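Local atomic coordinates of Per a 4 allergen (Periplaneta americana, PDB entry 3EBW), a protein that probably binds small hydrophobic molecules within a lipocalin-type beta barrel, and is a major cockroach allergen recognised by IgE. Residues A[137-142]-A[146-151]; A[31-36]-A[120-125]. One frame throughout, in Å; residues are numbered along the deposited sequence.

Both contacts use strand 119-125 of the lipocalin barrel, one on each surface of it. Interaction 1 (137-142 with 146-151) lies outside the barrel, and Tyr-121 and Ile-123 of the strand pack against it: Ile-123 CG2 is 3.8 Å from Val-138 CG1, and Tyr-121 CD1 is 3.9 Å from Leu-142 CD1. Trp-122, between those two residues, faces inward and meets Glu-33 in interaction 2 (31-36 with 120-125). The centres of the two contacts are about 15 Å apart. A bound polyether, probably from the crystallisation liquor, comes within about 3 Å of the Trp-122 side chain, consistent with interaction 2 lining the barrel's internal pocket.

Interaction 1: A[137-142]-A[146-151]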
loop_
_atom_site.group_PDB
_atom_site.type_symbol
_atom_site.label_atom_id
_atom_site.label_comp_id
_atom_site.label_asym_id
_atom_site.label_seq_id
_atom_site.Cartn_x
_atom_site.Cartn_y
_atom_site.Cartn_z
ATOM N N LYS A 137 1.217 11.548 -19.463
ATOM C CA LYS A 137 1.365 12.839 -18.806
ATOM C C LYS A 137 1.424 12.721 -17.284
ATOM O O LYS A 137 2.289 13.331 -16.640
ATOM C CB LYS A 137 0.208 13.755 -19.215
ATOM C CG LYS A 137 0.317 15.163 -18.684
ATOM C CD LYS A 137 1.624 15.801 -19.110
ATOM C CE LYS A 137 1.673 17.233 -18.650
ATOM N NZ LYS A 137 0.396 17.885 -19.042
ATOM N N VAL A 138 0.507 11.932 -16.718
ATOM C CA VAL A 138 0.443 11.755 -15.273
ATOM C C VAL A 138 1.772 11.268 -14.728
ATOM O O VAL A 138 2.153 11.633 -13.614
ATOM C CB VAL A 138 -0.677 10.765 -14.859
ATOM C CG1 VAL A 138 -0.764 10.663 -13.344
ATOM C CG2 VAL A 138 -1.994 11.242 -15.383
ATOM N N ASN A 139 2.479 10.451 -15.512
ATOM C CA ASN A 139 3.778 9.929 -15.090
ATOM C C ASN A 139 4.868 10.918 -15.410
ATOM O O ASN A 139 5.917 10.947 -14.768
ATOM C CB ASN A 139 4.069 8.601 -15.768
ATOM C CG ASN A 139 3.249 7.491 -15.198
ATOM O OD1 ASN A 139 2.029 7.454 -15.368
ATOM N ND2 ASN A 139 3.903 6.584 -14.490
ATOM N N GLU A 140 4.605 11.729 -16.423
ATOM C CA GLU A 140 5.531 12.762 -16.822
ATOM C C GLU A 140 5.606 13.695 -15.609
ATOM O O GLU A 140 6.690 14.129 -15.206
ATOM C CB GLU A 140 4.962 13.487 -18.034
ATOM C CG GLU A 140 5.899 14.450 -18.701
ATOM C CD GLU A 140 5.192 15.248 -19.773
ATOM O OE1 GLU A 140 4.679 14.633 -20.735
ATOM O OE2 GLU A 140 5.138 16.489 -19.644
ATOM N N VAL A 141 4.438 13.967 -15.019
ATOM C CA VAL A 141 4.324 14.833 -13.849
ATOM C C VAL A 141 4.787 14.159 -12.556
ATOM O O VAL A 141 5.525 14.762 -11.760
ATOM C CB VAL A 141 2.861 15.319 -13.627
ATOM C CG1 VAL A 141 2.814 16.285 -12.447
ATOM C CG2 VAL A 141 2.312 15.996 -14.880
ATOM N N LEU A 142 4.348 12.924 -12.337
ATOM C CA LEU A 142 4.716 12.201 -11.125
ATOM C C LEU A 142 6.223 11.941 -11.059
ATOM O O LEU A 142 6.836 11.952 -9.982
ATOM C CB LEU A 142 3.938 10.878 -11.046
ATOM C CG LEU A 142 2.683 10.834 -10.154
ATOM C CD1 LEU A 142 3.078 10.795 -8.696
ATOM C CD2 LEU A 142 1.817 12.055 -10.409
ATOM N N ASN A 146 9.804 10.675 -8.174
ATOM C CA ASN A 146 10.104 9.257 -8.157
ATOM C C ASN A 146 8.874 8.429 -7.869
ATOM O O ASN A 146 8.882 7.592 -6.975
ATOM C CB ASN A 146 11.199 8.959 -7.122
ATOM C CG ASN A 146 12.617 9.118 -7.689
ATOM O OD1 ASN A 146 13.593 9.025 -6.949
ATOM N ND2 ASN A 146 12.729 9.346 -9.002
ATOM N N LEU A 147 7.811 8.689 -8.622
ATOM C CA LEU A 147 6.559 7.958 -8.488
ATOM C C LEU A 147 6.144 7.709 -9.909
ATOM O O LEU A 147 6.573 8.421 -10.819
ATOM C CB LEU A 147 5.449 8.784 -7.821
ATOM C CG LEU A 147 5.275 9.021 -6.318
ATOM C CD1 LEU A 147 4.851 7.760 -5.603
ATOM C CD2 LEU A 147 6.552 9.573 -5.771
ATOM N N SER A 148 5.291 6.710 -10.088
ATOM C CA SER A 148 4.794 6.355 -11.400
ATOM C C SER A 148 3.422 5.752 -11.210
ATOM O O SER A 148 3.101 5.203 -10.159
ATOM C CB SER A 148 5.703 5.333 -12.050
ATOM O OG SER A 148 5.027 4.745 -13.138
ATOM N N LEU A 149 2.610 5.815 -12.244
ATOM C CA LEU A 149 1.273 5.305 -12.125
ATOM C C LEU A 149 1.184 3.852 -11.661
ATOM O O LEU A 149 0.182 3.455 -11.071
ATOM C CB LEU A 149 0.560 5.507 -13.451
ATOM C CG LEU A 149 -0.912 5.834 -13.307
ATOM C CD1 LEU A 149 -1.096 6.798 -12.140
ATOM C CD2 LEU A 149 -1.436 6.410 -14.614
ATOM N N ASP A 150 2.231 3.065 -11.896
ATOM C CA ASP A 150 2.226 1.647 -11.507
ATOM C C ASP A 150 3.024 1.405 -10.232
ATOM O O ASP A 150 3.494 0.297 -9.958
ATOM C CB ASP A 150 2.788 0.794 -12.650
ATOM C CG ASP A 150 4.220 1.153 -12.993
ATOM O OD1 ASP A 150 4.697 0.761 -14.081
ATOM O OD2 ASP A 150 4.875 1.826 -12.168
ATOM N N ASP A 151 3.157 2.465 -9.452
ATOM C CA ASP A 151 3.897 2.428 -8.201
ATOM C C ASP A 151 2.864 2.579 -7.088
ATOM O O ASP A 151 3.190 2.558 -5.901
ATOM C CB ASP A 151 4.892 3.596 -8.182
ATOM C CG ASP A 151 6.178 3.262 -7.467
ATOM O OD1 ASP A 151 7.102 4.099 -7.515
ATOM O OD2 ASP A 151 6.264 2.175 -6.861
#
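Leu-142 and Leu-147 form one end of a mainly apolar contact between the last turns of helix 132-142 and the chain that doubles back from it, on the outside of the barrel. CD1 of Leu-142 sits 3.2 Å from Leu-147 CB, a branch tip laid against the base of its neighbour, and the two side chains cross obliquely. One turn earlier on the same helix face, Val-138 turns CG1, anti to the backbone N (chi1 -177°), to CD1 of Leu-149 at 4.1 Å. Beside these apolar pairs, Asn-139 reaches over to the returning chain, its side chain at about a right angle to that of Leu-149; its CG is 3.5 Å from the backbone N of Leu-149. The amide end lies by Ser-148 as well, so the polar part of the contact is at its partly exposed side while the leucines and the valine fill the buried side. The returning segment also has bonds of its own. Ser-148 OG donates to Asp-150 OD2 over 3.1 Å, arriving from well above the carboxylate plane (67° out of it), and Asp-151 N reaches back to Ser-148 O at 2.8 Å, closing a tight turn. From this turn, Asp-150 and Asp-151 make weak hydrogen bonds to Tyr-85 and Thr-72 of the second subunit. This is the lipocalin pattern of a C-terminal helix laid on the barrel wall. Phe-130 packs on both Val-138 and Leu-149, Met-152 packs on Leu-142, and strand 119-125 lies underneath. The chain then runs on into strand 153-154, which pairs with strand 20-27.

Interaction 2: A[31-36]-A[120-125]; sequences SDEEDF and LYWIAS
Glu-33 points its carboxylate at the N-H edge of the Trp-122 indole, and the two flat groups are nearly coplanar, with 12° between their planes. The acid therefore meets the ring end-on at its rim rather than over a face. Both oxygens share the indole nitrogen: Glu-33 OE2 is 3.0 Å from Trp-122 NE1, and Glu-33 OE1 is 3.3 Å from Trp-122 NE1. Each bond is weak; the longer one, to OE1, is the straighter (156° at the hydrogen, against 131° for OE2). Glu-33 gets there by extending its chain, with CG anti to the backbone N, so the loop backbone stays well back from the strand. On Trp-122, CB of Leu-120 lies 3.5 Å above one face, offset toward the rim. The contact ties the loop between strands 20-27 and 40-46, which in lipocalins lies at the barrel mouth, to the inner surface of strand 119-125. Chemically, the indole N-H offers a neutral donor to a buried acid whose OE2 also lies near the carboxylates of Glu-24 and Glu-40, with Arg-27 giving a long, weak ion pair. The nearby carboxylates may raise its proton affinity, while the indole N-H and the distant Arg-27 would partly offset this; one or more of the acids could be protonated.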
loop_
_atom_site.group_PDB
_atom_site.type_symbol
_atom_site.label_atom_id
_atom_site.label_comp_id
_atom_site.label_asym_id
_atom_site.label_seq_id
_atom_site.Cartn_x
_atom_site.Cartn_y
_atom_site.Cartn_z
ATOM N N SER A 31 -3.650 2.672 5.125
ATOM C CA SER A 31 -4.663 2.077 5.982
ATOM C C SER A 31 -6.020 2.748 5.832
ATOM O O SER A 31 -6.854 2.272 5.070
ATOM C CB SER A 31 -4.207 2.132 7.439
ATOM O OG SER A 31 -3.814 3.444 7.789
ATOM N N ASP A 32 -6.262 3.839 6.554
ATOM C CA ASP A 32 -7.545 4.523 6.432
ATOM C C ASP A 32 -7.813 4.932 4.983
ATOM O O ASP A 32 -7.447 6.014 4.561
ATOM C CB ASP A 32 -7.601 5.741 7.377
ATOM C CG ASP A 32 -6.522 6.768 7.097
ATOM O OD1 ASP A 32 -6.723 7.622 6.212
ATOM O OD2 ASP A 32 -5.471 6.720 7.768
ATOM N N GLU A 33 -8.463 4.039 4.243
ATOM C CA GLU A 33 -8.808 4.196 2.830
ATOM C C GLU A 33 -8.717 2.801 2.179
ATOM O O GLU A 33 -8.972 2.631 0.966
ATOM C CB GLU A 33 -7.848 5.168 2.137
ATOM C CG GLU A 33 -8.141 5.437 0.669
ATOM C CD GLU A 33 -7.589 6.786 0.213
ATOM O OE1 GLU A 33 -6.962 7.449 1.060
ATOM O OE2 GLU A 33 -7.777 7.187 -0.969
ATOM N N GLU A 34 -8.374 1.819 3.024
ATOM C CA GLU A 34 -8.203 0.400 2.682
ATOM C C GLU A 34 -9.415 -0.267 2.069
ATOM O O GLU A 34 -9.289 -1.002 1.078
ATOM C CB GLU A 34 -7.847 -0.389 3.935
ATOM C CG GLU A 34 -6.452 -0.947 3.989
ATOM C CD GLU A 34 -6.203 -1.642 5.299
ATOM O OE1 GLU A 34 -6.699 -2.769 5.467
ATOM O OE2 GLU A 34 -5.530 -1.059 6.172
ATOM N N ASP A 35 -10.570 -0.044 2.715
ATOM C CA ASP A 35 -11.873 -0.586 2.309
ATOM C C ASP A 35 -12.342 -0.035 0.973
ATOM O O ASP A 35 -12.447 -0.761 -0.007
ATOM C CB ASP A 35 -12.934 -0.273 3.366
ATOM C CG ASP A 35 -12.911 -1.249 4.518
ATOM O OD1 ASP A 35 -13.585 -0.991 5.541
ATOM O OD2 ASP A 35 -12.221 -2.283 4.395
ATOM N N PHE A 36 -12.616 1.258 0.936
ATOM C CA PHE A 36 -13.080 1.901 -0.285
ATOM C C PHE A 36 -12.353 1.327 -1.485
ATOM O O PHE A 36 -11.140 1.458 -1.602
ATOM C CB PHE A 36 -12.846 3.400 -0.181
ATOM C CG PHE A 36 -13.069 3.925 1.188
ATOM C CD1 PHE A 36 -14.157 3.487 1.933
ATOM C CD2 PHE A 36 -12.181 4.805 1.756
ATOM C CE1 PHE A 36 -14.361 3.910 3.231
ATOM C CE2 PHE A 36 -12.378 5.239 3.060
ATOM C CZ PHE A 36 -13.479 4.779 3.804
ATOM N N LEU A 120 0.920 11.112 0.776
ATOM C CA LEU A 120 -0.053 10.320 0.034
ATOM C C LEU A 120 -0.382 11.010 -1.280
ATOM O O LEU A 120 -0.698 12.198 -1.290
ATOM C CB LEU A 120 -1.352 10.152 0.846
ATOM C CG LEU A 120 -1.447 9.425 2.201
ATOM C CD1 LEU A 120 -1.001 7.994 2.073
ATOM C CD2 LEU A 120 -0.587 10.102 3.210
ATOM N N TYR A 121 -0.305 10.289 -2.393
ATOM C CA TYR A 121 -0.673 10.898 -3.681
ATOM C C TYR A 121 -1.986 10.306 -4.162
ATOM O O TYR A 121 -2.227 9.128 -3.980
ATOM C CB TYR A 121 0.408 10.685 -4.752
ATOM C CG TYR A 121 1.684 11.436 -4.468
ATOM C CD1 TYR A 121 2.084 12.496 -5.278
ATOM C CD2 TYR A 121 2.471 11.104 -3.374
ATOM C CE1 TYR A 121 3.227 13.199 -5.014
ATOM C CE2 TYR A 121 3.614 11.801 -3.094
ATOM C CZ TYR A 121 3.998 12.853 -3.921
ATOM O OH TYR A 121 5.175 13.523 -3.676
ATOM N N TRP A 122 -2.835 11.142 -4.756
ATOM C CA TRP A 122 -4.129 10.713 -5.271
ATOM C C TRP A 122 -4.217 11.171 -6.727
ATOM O O TRP A 122 -4.121 12.354 -7.026
ATOM C CB TRP A 122 -5.250 11.319 -4.421
ATOM C CG TRP A 122 -5.319 10.777 -3.002
ATOM C CD1 TRP A 122 -5.790 9.553 -2.619
ATOM C CD2 TRP A 122 -4.914 11.440 -1.781
ATOM N NE1 TRP A 122 -5.707 9.406 -1.239
ATOM C CE2 TRP A 122 -5.173 10.547 -0.707
ATOM C CE3 TRP A 122 -4.360 12.686 -1.495
ATOM C CZ2 TRP A 122 -4.901 10.865 0.620
ATOM C CZ3 TRP A 122 -4.085 12.996 -0.155
ATOM C CH2 TRP A 122 -4.357 12.083 0.879
ATOM N N ILE A 123 -4.351 10.224 -7.642
ATOM C CA ILE A 123 -4.429 10.560 -9.061
ATOM C C ILE A 123 -5.911 10.527 -9.373
ATOM O O ILE A 123 -6.583 9.554 -9.050
ATOM C CB ILE A 123 -3.619 9.524 -9.927
ATOM C CG1 ILE A 123 -2.105 9.723 -9.728
ATOM C CG2 ILE A 123 -3.899 9.725 -11.393
ATOM C CD1 ILE A 123 -1.628 9.546 -8.311
ATOM N N ALA A 124 -6.429 11.593 -9.979
ATOM C CA ALA A 124 -7.869 11.685 -10.258
ATOM C C ALA A 124 -8.288 12.061 -11.685
ATOM O O ALA A 124 -7.498 12.545 -12.475
ATOM C CB ALA A 124 -8.505 12.656 -9.254
ATOM N N SER A 125 -9.555 11.840 -12.007
ATOM C CA SER A 125 -10.032 12.160 -13.339
ATOM C C SER A 125 -11.536 12.374 -13.407
ATOM O O SER A 125 -12.276 11.989 -12.489
ATOM C CB SER A 125 -9.638 11.049 -14.308
ATOM O OG SER A 125 -10.178 11.290 -15.592
#